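Local coordinates for 182aa long hypothetical protein (Pyrococcus horikoshii, PDB 2GAN) that is of unknown function but, as a member of the GNAT family, probably transfers an acetyl group from acetyl-coenzyme A to an unidentified acceptor, at residues D15-L20 with N76-T81. Residues are numbered along the deposited sequence; the frame is centred on the assembly and turned at random.
Sequences DELLEL and NRIIGT
E16 reaches from helix 14-27 to strand 78-85, where its OE2 accepts a hydrogen bond from the backbone N of I78 (3.0 Å). The bond is nearly straight, 164° at the hydrogen, but the N-H meets the oxygen from above the carboxylate plane. With CG anti to the backbone N (chi1 -177°) and the chain extended beyond it, the carboxylate is carried across to the strand and lies against the I78 side chain; CD approaches I78 CG1 to 3.8 Å. A water ties the same group further, donating to E16 OE1 and N76 O. That last oxygen is also gripped side-on by NE and NH2 of R77, whose chain, bent at chi2 and chi3, brings the guanidinium back onto it. E16 OE2 stays 4.3 Å from R77 NE, well out of the guanidinium plane, so the attraction is one of charge alone.

Deeper in, the contact is apolar. L20 CD2 lies 4.0 Å from I78 CG2 and meets T81 CG2 tip to tip, while L17 CD2 presses on T81 CG2 at a tight 3.4 Å. T81 keeps its methyl toward the helix and hydrogen-bonds through OG1 to F111 O on strand 106-114. The axes of 15-20 and 78-81 cross at 79°, and a classic beta bulge at I79 and G80, opposite Y72, interrupts the strand's regular pairing. An alanine in place of E16 would probably leave the I78 N-H without this acceptor and the water on N76 O without its carboxylate partner. A buried aliphatic layer, with one carboxylate binding backbone directly and through water at its more polar margin, thus packs helix 14-27 on the central sheet, consistent with the alpha/beta fold expected of a GNAT acetyltransferase.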
# COMPACT_ATOMS: atom_id res chain seq x y z
N ASP A 15 -11.89 20.77 -13.02
CA ASP A 15 -13.05 20.43 -12.22
C ASP A 15 -13.36 18.94 -12.24
O ASP A 15 -13.57 18.32 -11.18
CB ASP A 15 -14.26 21.23 -12.69
CG ASP A 15 -14.07 22.73 -12.48
OD1 ASP A 15 -13.47 23.10 -11.45
OD2 ASP A 15 -14.53 23.52 -13.32
N GLU A 16 -13.36 18.36 -13.43
CA GLU A 16 -13.63 16.93 -13.57
C GLU A 16 -12.54 16.12 -12.87
O GLU A 16 -12.83 15.12 -12.21
CB GLU A 16 -13.73 16.52 -15.04
CG GLU A 16 -14.08 15.04 -15.20
CD GLU A 16 -14.55 14.66 -16.59
OE1 GLU A 16 -14.41 15.47 -17.53
OE2 GLU A 16 -15.04 13.53 -16.74
N LEU A 17 -11.29 16.55 -13.01
CA LEU A 17 -10.17 15.87 -12.37
C LEU A 17 -10.22 16.01 -10.85
O LEU A 17 -10.00 15.04 -10.11
CB LEU A 17 -8.84 16.43 -12.90
CG LEU A 17 -8.43 16.04 -14.32
CD1 LEU A 17 -7.21 16.84 -14.77
CD2 LEU A 17 -8.11 14.54 -14.37
N LEU A 18 -10.53 17.21 -10.37
CA LEU A 18 -10.62 17.46 -8.94
C LEU A 18 -11.55 16.44 -8.26
O LEU A 18 -11.20 15.85 -7.24
CB LEU A 18 -11.15 18.87 -8.68
CG LEU A 18 -11.10 19.38 -7.24
CD1 LEU A 18 -9.65 19.43 -6.77
CD2 LEU A 18 -11.71 20.77 -7.17
N GLU A 19 -12.73 16.25 -8.85
CA GLU A 19 -13.73 15.33 -8.31
C GLU A 19 -13.27 13.87 -8.41
O GLU A 19 -13.58 13.04 -7.54
CB GLU A 19 -15.07 15.54 -9.04
CG GLU A 19 -16.24 14.70 -8.53
CD GLU A 19 -17.60 15.31 -8.89
OE1 GLU A 19 -17.68 16.03 -9.91
OE2 GLU A 19 -18.58 15.07 -8.14
N LEU A 20 -12.53 13.55 -9.47
CA LEU A 20 -12.01 12.19 -9.62
C LEU A 20 -10.99 11.95 -8.51
O LEU A 20 -10.99 10.91 -7.85
CB LEU A 20 -11.35 12.02 -11.00
CG LEU A 20 -10.48 10.77 -11.23
CD1 LEU A 20 -11.25 9.52 -10.86
CD2 LEU A 20 -10.03 10.71 -12.69
N ASN A 76 -16.94 10.15 -23.26
CA ASN A 76 -16.58 11.53 -22.86
C ASN A 76 -16.46 11.74 -21.35
O ASN A 76 -16.68 12.85 -20.86
CB ASN A 76 -17.62 12.52 -23.40
CG ASN A 76 -17.75 12.45 -24.90
OD1 ASN A 76 -18.71 12.94 -25.47
ND2 ASN A 76 -16.78 11.84 -25.55
N ARG A 77 -16.10 10.69 -20.63
CA ARG A 77 -15.95 10.78 -19.18
C ARG A 77 -14.56 10.27 -18.78
O ARG A 77 -14.18 9.15 -19.14
CB ARG A 77 -17.03 9.95 -18.50
CG ARG A 77 -17.64 10.60 -17.27
CD ARG A 77 -18.88 11.42 -17.62
NE ARG A 77 -18.66 12.39 -18.68
CZ ARG A 77 -19.60 13.20 -19.17
NH1 ARG A 77 -20.84 13.15 -18.70
NH2 ARG A 77 -19.30 14.05 -20.15
N ILE A 78 -13.82 11.08 -18.04
CA ILE A 78 -12.49 10.72 -17.59
C ILE A 78 -12.52 9.69 -16.47
O ILE A 78 -12.97 9.99 -15.37
CB ILE A 78 -11.72 11.97 -17.09
CG1 ILE A 78 -11.59 12.99 -18.21
CG2 ILE A 78 -10.34 11.57 -16.57
CD1 ILE A 78 -10.92 14.29 -17.80
N ILE A 79 -12.06 8.47 -16.75
CA ILE A 79 -12.02 7.43 -15.72
C ILE A 79 -10.59 6.93 -15.49
O ILE A 79 -10.39 5.89 -14.87
CB ILE A 79 -12.92 6.21 -16.07
CG1 ILE A 79 -12.49 5.58 -17.40
CG2 ILE A 79 -14.38 6.64 -16.15
CD1 ILE A 79 -13.34 4.39 -17.79
N GLY A 80 -9.62 7.69 -15.99
CA GLY A 80 -8.22 7.33 -15.81
C GLY A 80 -7.33 8.47 -16.27
O GLY A 80 -7.68 9.19 -17.20
N THR A 81 -6.19 8.66 -15.62
CA THR A 81 -5.29 9.75 -16.01
C THR A 81 -3.83 9.34 -15.93
O THR A 81 -3.47 8.42 -15.20
CB THR A 81 -5.40 10.98 -15.08
OG1 THR A 81 -4.81 10.64 -13.82
CG2 THR A 81 -6.83 11.38 -14.88
O HOH W 1 -14.77 11.94 -14.80
O HOH W 2 -14.69 14.74 -20.09